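Oxidoreductase, FMN-binding (Shewanella oneidensis, PDB 2GQ8) binds flavin mononucleotide and, as in other members of its family, probably carries out redox reactions at CH-CH groups with NAD or NADP as acceptor. Local coordinates at residues Asp176-His181 against Glu228-Arg233; Tyr186-Phe191 against Leu211-Glu216; Lys66-Thr71 against Gln100-Gly105. All coordinates share one frame; numbering follows the deposited sequence.

Contact 1. Residues Asp176-His181 against Glu228-Arg233; sequences DGIELH and ERVGVR. With FMN (flavin mononucleotide), chain E; AC6 (p-hydroxyacetophenone), chain D.
Ile-178 and Leu-180 are laced to Gly-231 and its neighbours as parallel strands, a worked example of how a TIM barrel places ligand-binding side chains at its C-terminal end. Ile-178 N gives to Arg-229 O at 2.9 Å, Gly-231 N to Ile-178 O at 2.8 Å, and the ladder continues through Leu-180 and Arg-233. This is the tight part. On the barrel interior the extended Glu-179 lays OE1 3.4 Å from Arg-233 CB, well out of the guanidinium plane, so any attraction is probably one of charge alone, with no N-H pointing at the oxygen; Gln-100, Tyr-266 and His-268 hold the carboxylate instead. In Arg-233, bent at chi3 (-146°), NH1 donates to FMN O2 (2.8 Å) and O2' (3.0 Å) from the guanidinium edge, while NH2 grips O3' at 2.8 Å. His-181 NE2 meets AC6 O1 at 2.7 Å. The other end is looser: Asp-176 and Arg-229 are partly exposed, and the aliphatic part of the Arg-229 side chain makes the contact, CD 3.4 Å from Asp-176 O. On the outer face Ile-178 and Leu-180 pack beneath helices 153-172 and 212-225, while strand 96-102 flanks strand 177-181 through further backbone bonds.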
loop_
_atom_site.group_PDB
_atom_site.type_symbol
_atom_site.label_atom_id
_atom_site.label_comp_id
_atom_site.label_asym_id
_atom_site.label_seq_id
_atom_site.Cartn_x
_atom_site.Cartn_y
_atom_site.Cartn_z
ATOM N N ASP A 176 11.086 6.568 6.751
ATOM C CA ASP A 176 12.299 6.436 5.956
ATOM C C ASP A 176 12.023 6.662 4.479
ATOM O O ASP A 176 12.942 6.871 3.684
ATOM C CB ASP A 176 12.891 5.052 6.169
ATOM C CG ASP A 176 13.307 4.838 7.601
ATOM O OD1 ASP A 176 14.242 5.542 8.047
ATOM O OD2 ASP A 176 12.694 3.996 8.284
ATOM N N GLY A 177 10.749 6.618 4.117
ATOM C CA GLY A 177 10.366 6.829 2.734
ATOM C C GLY A 177 8.866 6.696 2.620
ATOM O O GLY A 177 8.176 6.568 3.639
ATOM N N ILE A 178 8.355 6.737 1.395
ATOM C CA ILE A 178 6.919 6.573 1.180
ATOM C C ILE A 178 6.660 5.564 0.077
ATOM O O ILE A 178 7.513 5.336 -0.776
ATOM C CB ILE A 178 6.212 7.909 0.786
ATOM C CG1 ILE A 178 6.739 8.451 -0.554
ATOM C CG2 ILE A 178 6.415 8.934 1.895
ATOM C CD1 ILE A 178 5.983 7.942 -1.803
ATOM N N GLU A 179 5.489 4.937 0.129
ATOM C CA GLU A 179 5.081 4.009 -0.915
ATOM C C GLU A 179 3.819 4.591 -1.531
ATOM O O GLU A 179 2.834 4.846 -0.832
ATOM C CB GLU A 179 4.760 2.617 -0.369
ATOM C CG GLU A 179 4.331 1.656 -1.488
ATOM C CD GLU A 179 3.937 0.293 -0.976
ATOM O OE1 GLU A 179 2.722 0.048 -0.832
ATOM O OE2 GLU A 179 4.845 -0.523 -0.714
ATOM N N LEU A 180 3.845 4.824 -2.834
ATOM C CA LEU A 180 2.663 5.356 -3.489
ATOM C C LEU A 180 1.693 4.218 -3.764
ATOM O O LEU A 180 2.035 3.270 -4.477
ATOM C CB LEU A 180 3.049 6.035 -4.805
ATOM C CG LEU A 180 1.865 6.471 -5.675
ATOM C CD1 LEU A 180 1.053 7.534 -4.951
ATOM C CD2 LEU A 180 2.402 7.008 -7.007
ATOM N N HIS A 181 0.492 4.294 -3.193
ATOM C CA HIS A 181 -0.489 3.249 -3.453
ATOM C C HIS A 181 -1.107 3.524 -4.823
ATOM O O HIS A 181 -1.953 4.411 -4.962
ATOM C CB HIS A 181 -1.600 3.256 -2.401
ATOM C CG HIS A 181 -2.402 1.994 -2.368
ATOM N ND1 HIS A 181 -2.398 1.085 -3.404
ATOM C CD2 HIS A 181 -3.211 1.475 -1.414
ATOM C CE1 HIS A 181 -3.169 0.057 -3.087
ATOM N NE2 HIS A 181 -3.673 0.270 -1.885
ATOM N N GLU A 228 15.346 7.794 -3.946
ATOM C CA GLU A 228 15.768 6.747 -3.023
ATOM C C GLU A 228 14.781 6.527 -1.882
ATOM O O GLU A 228 14.905 5.552 -1.143
ATOM C CB GLU A 228 17.129 7.060 -2.398
ATOM C CG GLU A 228 18.313 7.094 -3.332
ATOM C CD GLU A 228 19.620 6.964 -2.568
ATOM O OE1 GLU A 228 20.091 5.821 -2.380
ATOM O OE2 GLU A 228 20.165 8.001 -2.135
ATOM N N ARG A 229 13.824 7.435 -1.721
ATOM C CA ARG A 229 12.838 7.311 -0.655
ATOM C C ARG A 229 11.425 7.120 -1.202
ATOM O O ARG A 229 10.441 7.274 -0.479
ATOM C CB ARG A 229 12.900 8.545 0.262
ATOM C CG ARG A 229 14.216 8.631 1.027
ATOM C CD ARG A 229 14.199 9.669 2.146
ATOM N NE ARG A 229 14.080 11.037 1.653
ATOM C CZ ARG A 229 14.182 12.120 2.422
ATOM N NH1 ARG A 229 14.408 11.996 3.726
ATOM N NH2 ARG A 229 14.061 13.328 1.886
ATOM N N VAL A 230 11.323 6.778 -2.482
ATOM C CA VAL A 230 10.016 6.584 -3.097
ATOM C C VAL A 230 9.826 5.182 -3.662
ATOM O O VAL A 230 10.595 4.733 -4.504
ATOM C CB VAL A 230 9.771 7.590 -4.252
ATOM C CG1 VAL A 230 8.438 7.280 -4.940
ATOM C CG2 VAL A 230 9.769 9.034 -3.709
ATOM N N GLY A 231 8.799 4.500 -3.172
ATOM C CA GLY A 231 8.461 3.177 -3.667
ATOM C C GLY A 231 7.060 3.312 -4.235
ATOM O O GLY A 231 6.342 4.253 -3.892
ATOM N N VAL A 232 6.662 2.388 -5.107
ATOM C CA VAL A 232 5.332 2.441 -5.709
ATOM C C VAL A 232 4.716 1.055 -5.730
ATOM O O VAL A 232 5.410 0.089 -6.029
ATOM C CB VAL A 232 5.405 2.958 -7.163
ATOM C CG1 VAL A 232 4.031 2.902 -7.814
ATOM C CG2 VAL A 232 5.930 4.387 -7.170
ATOM N N ARG A 233 3.425 0.961 -5.412
ATOM C CA ARG A 233 2.735 -0.332 -5.428
ATOM C C ARG A 233 1.760 -0.410 -6.598
ATOM O O ARG A 233 0.996 0.525 -6.835
ATOM C CB ARG A 233 1.969 -0.572 -4.119
ATOM C CG ARG A 233 1.563 -2.038 -3.959
ATOM C CD ARG A 233 0.977 -2.371 -2.590
ATOM N NE ARG A 233 1.341 -3.735 -2.195
ATOM C CZ ARG A 233 0.626 -4.531 -1.403
ATOM N NH1 ARG A 233 -0.532 -4.134 -0.894
ATOM N NH2 ARG A 233 1.092 -5.738 -1.100
HETATM N N1 FMN E . -2.780 -3.308 0.611
HETATM C C2 FMN E . -2.348 -1.974 0.415
HETATM O O2 FMN E . -1.692 -1.647 -0.520
HETATM N N3 FMN E . -2.813 -1.005 1.350
HETATM C C4 FMN E . -3.321 -1.298 2.563
HETATM O O4 FMN E . -3.935 -0.347 3.371
HETATM C C4A FMN E . -3.966 -2.678 2.743
HETATM N N5 FMN E . -4.877 -2.990 3.709
HETATM C C5A FMN E . -5.065 -4.319 3.964
HETATM C C6 FMN E . -5.914 -4.609 5.199
HETATM C C7 FMN E . -6.070 -6.004 5.546
HETATM C C7M FMN E . -6.620 -6.308 6.929
HETATM C C8 FMN E . -5.387 -7.077 4.881
HETATM C C8M FMN E . -5.402 -8.619 5.059
HETATM C C9 FMN E . -4.732 -6.816 3.638
HETATM C C9A FMN E . -4.562 -5.396 3.096
HETATM N N10 FMN E . -3.751 -4.959 1.985
HETATM C C10 FMN E . -3.422 -3.644 1.723
HETATM C "C1'" FMN E . -3.196 -5.965 1.059
HETATM C "C2'" FMN E . -1.904 -6.513 1.666
HETATM O "O2'" FMN E . -0.859 -5.546 1.692
HETATM C "C3'" FMN E . -1.423 -7.756 0.897
HETATM O "O3'" FMN E . -1.036 -7.387 -0.451
HETATM C "C4'" FMN E . -2.395 -8.915 0.844
HETATM O "O4'" FMN E . -2.938 -9.186 2.162
HETATM C "C5'" FMN E . -1.877 -10.187 0.214
HETATM O "O5'" FMN E . -0.819 -10.757 1.005
HETATM P P FMN E . -1.091 -11.971 2.013
HETATM O O1P FMN E . -1.941 -11.469 3.132
HETATM O O2P FMN E . -1.712 -13.096 1.237
HETATM O O3P FMN E . 0.349 -12.353 2.477
HETATM C C1 AC6 D . -5.958 -1.983 -0.042
HETATM C C2 AC6 D . -6.426 -3.463 0.029
HETATM C C3 AC6 D . -7.307 -3.676 1.094
HETATM C C4 AC6 D . -7.818 -2.691 1.967
HETATM C C5 AC6 D . -7.295 -1.391 1.840
HETATM C C6 AC6 D . -6.362 -0.998 0.871
HETATM O O1 AC6 D . -5.029 -1.866 -1.005
HETATM O O2 AC6 D . -9.336 -4.124 3.009
HETATM C C7 AC6 D . -8.858 -2.793 2.946
HETATM C C8 AC6 D . -9.631 -1.888 3.906
#

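Contact 2. Residues Tyr186-Phe191 against Leu211-Glu216. With AC6 (p-hydroxyacetophenone), chain D.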
loop_
_atom_site.group_PDB
_atom_site.type_symbol
_atom_site.label_atom_id
_atom_site.label_comp_id
_atom_site.label_asym_id
_atom_site.label_seq_id
_atom_site.Cartn_x
_atom_site.Cartn_y
_atom_site.Cartn_z
ATOM N N TYR A 186 -7.511 1.666 -6.429
ATOM C CA TYR A 186 -7.692 3.002 -5.899
ATOM C C TYR A 186 -7.471 4.105 -6.933
ATOM O O TYR A 186 -7.400 3.809 -8.126
ATOM C CB TYR A 186 -6.877 3.153 -4.617
ATOM C CG TYR A 186 -7.436 2.217 -3.564
ATOM C CD1 TYR A 186 -6.710 1.109 -3.125
ATOM C CD2 TYR A 186 -8.734 2.386 -3.073
ATOM C CE1 TYR A 186 -7.264 0.194 -2.237
ATOM C CE2 TYR A 186 -9.297 1.474 -2.179
ATOM C CZ TYR A 186 -8.554 0.374 -1.765
ATOM O OH TYR A 186 -9.115 -0.556 -0.909
ATOM N N LEU A 187 -7.382 5.364 -6.508
ATOM C CA LEU A 187 -7.296 6.467 -7.476
ATOM C C LEU A 187 -6.359 6.338 -8.667
ATOM O O LEU A 187 -6.805 6.417 -9.811
ATOM C CB LEU A 187 -7.016 7.804 -6.776
ATOM C CG LEU A 187 -7.071 8.995 -7.754
ATOM C CD1 LEU A 187 -8.442 9.050 -8.427
ATOM C CD2 LEU A 187 -6.783 10.294 -7.017
ATOM N N ILE A 188 -5.065 6.161 -8.427
ATOM C CA ILE A 188 -4.159 6.079 -9.565
ATOM C C ILE A 188 -4.484 4.872 -10.448
ATOM O O ILE A 188 -4.411 4.956 -11.679
ATOM C CB ILE A 188 -2.687 6.069 -9.091
ATOM C CG1 ILE A 188 -2.412 7.369 -8.320
ATOM C CG2 ILE A 188 -1.736 5.980 -10.291
ATOM C CD1 ILE A 188 -1.013 7.488 -7.759
ATOM N N ASN A 189 -4.875 3.764 -9.820
ATOM C CA ASN A 189 -5.226 2.542 -10.543
ATOM C C ASN A 189 -6.444 2.821 -11.432
ATOM O O ASN A 189 -6.597 2.232 -12.500
ATOM C CB ASN A 189 -5.547 1.434 -9.536
ATOM C CG ASN A 189 -5.426 0.036 -10.121
ATOM O OD1 ASN A 189 -5.515 -0.175 -11.339
ATOM N ND2 ASN A 189 -5.244 -0.933 -9.246
ATOM N N GLN A 190 -7.308 3.729 -10.985
ATOM C CA GLN A 190 -8.497 4.096 -11.753
ATOM C C GLN A 190 -8.142 4.834 -13.047
ATOM O O GLN A 190 -8.976 4.960 -13.946
ATOM C CB GLN A 190 -9.432 4.941 -10.885
ATOM C CG GLN A 190 -10.158 4.111 -9.826
ATOM C CD GLN A 190 -10.529 4.926 -8.604
ATOM O OE1 GLN A 190 -10.954 6.079 -8.716
ATOM N NE2 GLN A 190 -10.378 4.325 -7.424
ATOM N N PHE A 191 -6.908 5.330 -13.130
ATOM C CA PHE A 191 -6.426 6.017 -14.326
ATOM C C PHE A 191 -5.669 5.015 -15.198
ATOM O O PHE A 191 -5.802 5.004 -16.418
ATOM C CB PHE A 191 -5.467 7.163 -13.967
ATOM C CG PHE A 191 -6.152 8.454 -13.614
ATOM C CD1 PHE A 191 -6.693 8.650 -12.353
ATOM C CD2 PHE A 191 -6.258 9.476 -14.559
ATOM C CE1 PHE A 191 -7.333 9.848 -12.031
ATOM C CE2 PHE A 191 -6.897 10.677 -14.246
ATOM C CZ PHE A 191 -7.434 10.861 -12.982
ATOM N N LEU A 211 -1.041 6.348 -18.212
ATOM C CA LEU A 211 0.063 6.332 -17.255
ATOM C C LEU A 211 0.492 7.743 -16.872
ATOM O O LEU A 211 1.333 7.916 -15.998
ATOM C CB LEU A 211 1.271 5.596 -17.846
ATOM C CG LEU A 211 1.083 4.112 -18.166
ATOM C CD1 LEU A 211 2.389 3.555 -18.708
ATOM C CD2 LEU A 211 0.661 3.349 -16.906
ATOM N N ARG A 212 -0.087 8.750 -17.519
ATOM C CA ARG A 212 0.292 10.136 -17.248
ATOM C C ARG A 212 0.139 10.582 -15.797
ATOM O O ARG A 212 1.049 11.192 -15.237
ATOM C CB ARG A 212 -0.489 11.093 -18.152
ATOM C CG ARG A 212 0.034 12.529 -18.111
ATOM C CD ARG A 212 -0.733 13.408 -19.088
ATOM N NE ARG A 212 -0.704 12.854 -20.440
ATOM C CZ ARG A 212 0.354 12.892 -21.242
ATOM N NH1 ARG A 212 1.479 13.469 -20.837
ATOM N NH2 ARG A 212 0.292 12.336 -22.444
ATOM N N PHE A 213 -1.000 10.279 -15.184
ATOM C CA PHE A 213 -1.219 10.672 -13.800
ATOM C C PHE A 213 -0.170 10.005 -12.898
ATOM O O PHE A 213 0.420 10.658 -12.037
ATOM C CB PHE A 213 -2.640 10.306 -13.364
ATOM C CG PHE A 213 -3.045 10.895 -12.036
ATOM C CD1 PHE A 213 -2.935 12.262 -11.800
ATOM C CD2 PHE A 213 -3.561 10.086 -11.035
ATOM C CE1 PHE A 213 -3.337 12.818 -10.577
ATOM C CE2 PHE A 213 -3.967 10.629 -9.805
ATOM C CZ PHE A 213 -3.854 11.999 -9.581
ATOM N N LEU A 214 0.074 8.714 -13.101
ATOM C CA LEU A 214 1.084 8.018 -12.306
ATOM C C LEU A 214 2.421 8.728 -12.497
ATOM O O LEU A 214 3.146 8.996 -11.541
ATOM C CB LEU A 214 1.215 6.563 -12.770
ATOM C CG LEU A 214 2.385 5.759 -12.189
ATOM C CD1 LEU A 214 2.169 5.517 -10.691
ATOM C CD2 LEU A 214 2.487 4.435 -12.928
ATOM N N ASP A 215 2.741 9.031 -13.751
ATOM C CA ASP A 215 3.989 9.697 -14.076
ATOM C C ASP A 215 4.137 11.028 -13.345
ATOM O O ASP A 215 5.167 11.298 -12.729
ATOM C CB ASP A 215 4.072 9.938 -15.588
ATOM C CG ASP A 215 5.383 10.573 -16.007
ATOM O OD1 ASP A 215 6.445 10.016 -15.688
ATOM O OD2 ASP A 215 5.355 11.635 -16.664
ATOM N N GLU A 216 3.101 11.853 -13.403
ATOM C CA GLU A 216 3.163 13.161 -12.761
ATOM C C GLU A 216 3.188 13.100 -11.242
ATOM O O GLU A 216 3.882 13.894 -10.605
ATOM C CB GLU A 216 2.010 14.031 -13.261
ATOM C CG GLU A 216 2.131 14.314 -14.759
ATOM C CD GLU A 216 0.945 15.053 -15.350
ATOM O OE1 GLU A 216 1.046 15.460 -16.533
ATOM O OE2 GLU A 216 -0.081 15.219 -14.659
HETATM C C1 AC6 D . -5.958 -1.983 -0.042
HETATM C C2 AC6 D . -6.426 -3.463 0.029
HETATM C C3 AC6 D . -7.307 -3.676 1.094
HETATM C C4 AC6 D . -7.818 -2.691 1.967
HETATM C C5 AC6 D . -7.295 -1.391 1.840
HETATM C C6 AC6 D . -6.362 -0.998 0.871
HETATM O O1 AC6 D . -5.029 -1.866 -1.005
HETATM O O2 AC6 D . -9.336 -4.124 3.009
HETATM C C7 AC6 D . -8.858 -2.793 2.946
HETATM C C8 AC6 D . -9.631 -1.888 3.906
#
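Phe-191 and Phe-213 meet face to face, their centroids 4.5 Å apart and their planes tilted by 30°, so that the overlap is uneven. The principle at work is that of a TIM barrel whose loops carry extra elements: the short helix 187-192, in the connection after strand 177-181, rests on the start of helix 212-225, which precedes strand 230-234. Over one face of Phe-191 comes Phe-213 CD2, displaced toward the rim, and Phe-213 CB also sits over that ring as a CH-pi contact. The carbonyl oxygen of Leu-187 lies at the edge of Phe-191, in its plane. Phe-213 in turn receives Phe-191 CZ over one of its faces, while Leu-187 CD2 and Ile-188 CG1 approach it obliquely. The two short axes run 9.1 Å apart at 137°, and no hydrogen bond crosses, leaving apolar surface to do the joining. Phe-213 places its ring with CG anti to the backbone N (chi1 -169°), reaching from its own helix into the groove formed by Leu-187, Ile-188 and Phe-191; Ile-156 and Val-159 of helix 153-172 also touch it. Just before helix 187-192, Tyr-186 takes no part in the packing but turns its edge to the ligand: AC6 O1 lies in its ring plane, 3.3 Å from CE1. Beside the aromatic pair, Ile-188 sends its two branches to different partners. CG1 stands 3.9 Å from Phe-213 CE2, and CG2 comes equally close to Leu-214 CB.

Contact 3. Residues Lys66-Thr71 against Gln100-Gly105; sequences KGYAWT and QLWHVG. With FMN (flavin mononucleotide), chain E; AC6 (p-hydroxyacetophenone), chain D.
Tyr-68 and Trp-102 meet rim to rim, with CD2 of the tyrosine 3.5 Å from CH2 of the tryptophan and the ring planes within 14° of parallel, but stepped. Neither ring lies over the other, so together they make a stepped aromatic wall beside the bound AC6. The methyl carbon C8 of AC6 sits over the centre of the Tyr-68 ring, 3.8 Å from its CE1, and AC6 C6 comes within 3.4 Å of Trp-102 CZ2. One face of Trp-102 has FMN O4 above it; the opposite face is covered by Val-104 CG1. Thr-71 CG2 closes on the indole edge at CZ3. A second shell holds these rings. Val-104 wedges between Trp-102 and the 66-71 backbone, CG1 lying 3.6 Å from Gly-67 N and CG2, placed between backbone N and carbonyl carbon, 3.5 Å from Lys-66 O. Gly-67 has no side chain, which allows that close approach. The type II turn from Tyr-68 to Thr-71 sets both residues against the indole, and farther out Gln-60 bonds the Thr-71 hydroxyl and Tyr-186 that of Tyr-68. On the same strand as Trp-102, Gln-100 reads the flavin edge in both senses: FMN N3 donates to OE1, and NE2 donates to FMN O2 at 2.8 Å in a nearly straight bond (175°), with Glu-179 as second partner of NE2. No hydrogen bond crosses between the segments; aromatic rims and valine methyls packed on backbone make the contact. The two segments thus give AC6 aromatic contact, its polar bonds come from His-181 and Asn-184, and Gln-100 serves the flavin.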
loop_
_atom_site.group_PDB
_atom_site.type_symbol
_atom_site.label_atom_id
_atom_site.label_comp_id
_atom_site.label_asym_id
_atom_site.label_seq_id
_atom_site.Cartn_x
_atom_site.Cartn_y
_atom_site.Cartn_z
ATOM N N LYS A 66 -9.798 9.544 1.717
ATOM C CA LYS A 66 -10.164 8.449 2.613
ATOM C C LYS A 66 -11.315 7.582 2.090
ATOM O O LYS A 66 -12.296 8.089 1.539
ATOM C CB LYS A 66 -10.527 9.057 3.971
ATOM C CG LYS A 66 -11.008 8.104 5.042
ATOM C CD LYS A 66 -11.333 8.930 6.282
ATOM C CE LYS A 66 -11.971 8.131 7.395
ATOM N NZ LYS A 66 -12.344 9.062 8.510
ATOM N N GLY A 67 -11.196 6.270 2.279
ATOM C CA GLY A 67 -12.231 5.364 1.815
ATOM C C GLY A 67 -12.882 4.493 2.876
ATOM O O GLY A 67 -13.976 3.970 2.660
ATOM N N TYR A 68 -12.227 4.351 4.027
ATOM C CA TYR A 68 -12.735 3.506 5.104
ATOM C C TYR A 68 -12.682 4.220 6.440
ATOM O O TYR A 68 -11.813 5.054 6.680
ATOM C CB TYR A 68 -11.904 2.221 5.188
ATOM C CG TYR A 68 -11.795 1.502 3.865
ATOM C CD1 TYR A 68 -12.643 0.441 3.545
ATOM C CD2 TYR A 68 -10.879 1.926 2.910
ATOM C CE1 TYR A 68 -12.582 -0.174 2.298
ATOM C CE2 TYR A 68 -10.809 1.326 1.664
ATOM C CZ TYR A 68 -11.658 0.285 1.361
ATOM O OH TYR A 68 -11.591 -0.267 0.114
ATOM N N ALA A 69 -13.608 3.867 7.321
ATOM C CA ALA A 69 -13.661 4.486 8.629
ATOM C C ALA A 69 -12.406 4.255 9.462
ATOM O O ALA A 69 -11.780 3.195 9.401
ATOM C CB ALA A 69 -14.873 3.975 9.388
ATOM N N TRP A 70 -12.035 5.282 10.215
ATOM C CA TRP A 70 -10.917 5.222 11.151
ATOM C C TRP A 70 -9.510 4.942 10.635
ATOM O O TRP A 70 -8.669 4.465 11.392
ATOM C CB TRP A 70 -11.256 4.218 12.262
ATOM C CG TRP A 70 -12.695 4.299 12.701
ATOM C CD1 TRP A 70 -13.377 5.420 13.098
ATOM C CD2 TRP A 70 -13.629 3.217 12.766
ATOM N NE1 TRP A 70 -14.683 5.095 13.406
ATOM C CE2 TRP A 70 -14.864 3.755 13.211
ATOM C CE3 TRP A 70 -13.546 1.846 12.493
ATOM C CZ2 TRP A 70 -16.005 2.961 13.385
ATOM C CZ3 TRP A 70 -14.684 1.060 12.667
ATOM C CH2 TRP A 70 -15.897 1.625 13.109
ATOM N N THR A 71 -9.245 5.219 9.361
ATOM C CA THR A 71 -7.897 5.028 8.844
ATOM C C THR A 71 -7.122 6.304 9.186
ATOM O O THR A 71 -7.678 7.404 9.188
ATOM C CB THR A 71 -7.884 4.764 7.311
ATOM O OG1 THR A 71 -8.453 5.875 6.598
ATOM C CG2 THR A 71 -8.689 3.493 6.991
ATOM N N GLN A 100 2.553 4.479 3.396
ATOM C CA GLN A 100 1.855 4.277 2.126
ATOM C C GLN A 100 0.871 5.417 1.917
ATOM O O GLN A 100 -0.179 5.475 2.564
ATOM C CB GLN A 100 1.088 2.947 2.073
ATOM C CG GLN A 100 0.457 2.744 0.682
ATOM C CD GLN A 100 -0.439 1.532 0.573
ATOM O OE1 GLN A 100 -1.455 1.428 1.265
ATOM N NE2 GLN A 100 -0.074 0.610 -0.316
ATOM N N LEU A 101 1.218 6.323 1.005
ATOM C CA LEU A 101 0.368 7.480 0.702
ATOM C C LEU A 101 -0.832 7.006 -0.093
ATOM O O LEU A 101 -0.700 6.439 -1.178
ATOM C CB LEU A 101 1.166 8.516 -0.076
ATOM C CG LEU A 101 2.441 8.950 0.654
ATOM C CD1 LEU A 101 3.087 10.099 -0.108
ATOM C CD2 LEU A 101 2.120 9.364 2.090
ATOM N N TRP A 102 -2.009 7.298 0.440
ATOM C CA TRP A 102 -3.253 6.801 -0.120
ATOM C C TRP A 102 -4.311 7.785 -0.594
ATOM O O TRP A 102 -4.598 8.775 0.078
ATOM C CB TRP A 102 -3.877 5.925 0.968
ATOM C CG TRP A 102 -4.872 4.889 0.564
ATOM C CD1 TRP A 102 -5.104 4.381 -0.688
ATOM C CD2 TRP A 102 -5.685 4.127 1.464
ATOM N NE1 TRP A 102 -6.008 3.343 -0.616
ATOM C CE2 TRP A 102 -6.379 3.167 0.696
ATOM C CE3 TRP A 102 -5.890 4.162 2.853
ATOM C CZ2 TRP A 102 -7.261 2.240 1.268
ATOM C CZ3 TRP A 102 -6.764 3.243 3.426
ATOM C CH2 TRP A 102 -7.441 2.291 2.633
ATOM N N HIS A 103 -4.880 7.504 -1.764
ATOM C CA HIS A 103 -6.029 8.258 -2.247
ATOM C C HIS A 103 -6.875 7.155 -2.861
ATOM O O HIS A 103 -6.448 6.502 -3.814
ATOM C CB HIS A 103 -5.698 9.313 -3.302
ATOM C CG HIS A 103 -6.830 10.268 -3.525
ATOM N ND1 HIS A 103 -8.109 9.838 -3.807
ATOM C CD2 HIS A 103 -6.897 11.618 -3.436
ATOM C CE1 HIS A 103 -8.918 10.881 -3.877
ATOM N NE2 HIS A 103 -8.208 11.972 -3.655
ATOM N N VAL A 104 -8.057 6.933 -2.298
ATOM C CA VAL A 104 -8.937 5.861 -2.756
ATOM C C VAL A 104 -9.756 6.170 -3.994
ATOM O O VAL A 104 -10.338 5.264 -4.584
ATOM C CB VAL A 104 -9.929 5.435 -1.643
ATOM C CG1 VAL A 104 -9.162 4.993 -0.398
ATOM C CG2 VAL A 104 -10.871 6.584 -1.315
ATOM N N GLY A 105 -9.796 7.437 -4.393
ATOM C CA GLY A 105 -10.588 7.789 -5.558
ATOM C C GLY A 105 -12.049 7.419 -5.352
ATOM O O GLY A 105 -12.651 7.778 -4.337
HETATM N N1 FMN E . -2.780 -3.308 0.611
HETATM C C2 FMN E . -2.348 -1.974 0.415
HETATM O O2 FMN E . -1.692 -1.647 -0.520
HETATM N N3 FMN E . -2.813 -1.005 1.350
HETATM C C4 FMN E . -3.321 -1.298 2.563
HETATM O O4 FMN E . -3.935 -0.347 3.371
HETATM C C4A FMN E . -3.966 -2.678 2.743
HETATM N N5 FMN E . -4.877 -2.990 3.709
HETATM C C5A FMN E . -5.065 -4.319 3.964
HETATM C C6 FMN E . -5.914 -4.609 5.199
HETATM C C7 FMN E . -6.070 -6.004 5.546
HETATM C C7M FMN E . -6.620 -6.308 6.929
HETATM C C8 FMN E . -5.387 -7.077 4.881
HETATM C C8M FMN E . -5.402 -8.619 5.059
HETATM C C9 FMN E . -4.732 -6.816 3.638
HETATM C C9A FMN E . -4.562 -5.396 3.096
HETATM N N10 FMN E . -3.751 -4.959 1.985
HETATM C C10 FMN E . -3.422 -3.644 1.723
HETATM C "C1'" FMN E . -3.196 -5.965 1.059
HETATM C "C2'" FMN E . -1.904 -6.513 1.666
HETATM O "O2'" FMN E . -0.859 -5.546 1.692
HETATM C "C3'" FMN E . -1.423 -7.756 0.897
HETATM O "O3'" FMN E . -1.036 -7.387 -0.451
HETATM C "C4'" FMN E . -2.395 -8.915 0.844
HETATM O "O4'" FMN E . -2.938 -9.186 2.162
HETATM C "C5'" FMN E . -1.877 -10.187 0.214
HETATM O "O5'" FMN E . -0.819 -10.757 1.005
HETATM P P FMN E . -1.091 -11.971 2.013
HETATM O O1P FMN E . -1.941 -11.469 3.132
HETATM O O2P FMN E . -1.712 -13.096 1.237
HETATM O O3P FMN E . 0.349 -12.353 2.477
HETATM C C1 AC6 D . -5.958 -1.983 -0.042
HETATM C C2 AC6 D . -6.426 -3.463 0.029
HETATM C C3 AC6 D . -7.307 -3.676 1.094
HETATM C C4 AC6 D . -7.818 -2.691 1.967
HETATM C C5 AC6 D . -7.295 -1.391 1.840
HETATM C C6 AC6 D . -6.362 -0.998 0.871
HETATM O O1 AC6 D . -5.029 -1.866 -1.005
HETATM O O2 AC6 D . -9.336 -4.124 3.009
HETATM C C7 AC6 D . -8.858 -2.793 2.946
HETATM C C8 AC6 D . -9.631 -1.888 3.906
#

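Followed from the N terminus, contact 3 closes first: the chain leaves strand 53-60, passes through loop 66-71, runs along helix 77-93 and returns in strand 96-102, so that the loop packs on the end of its successor strand. Contact 1 opens later, at strand 177-181, and closes at the neighbouring strand 230-234. Contact 2 falls wholly within that span, bringing helix 187-192 against the start of helix 212-225. Contact 2 thus nests within contact 1, while contact 3 stands in series, and none cross. Strands 96-102 and 177-181 sit side by side in the barrel, and Tyr-186 bonds with Tyr-68, which links the three around the bound ligand.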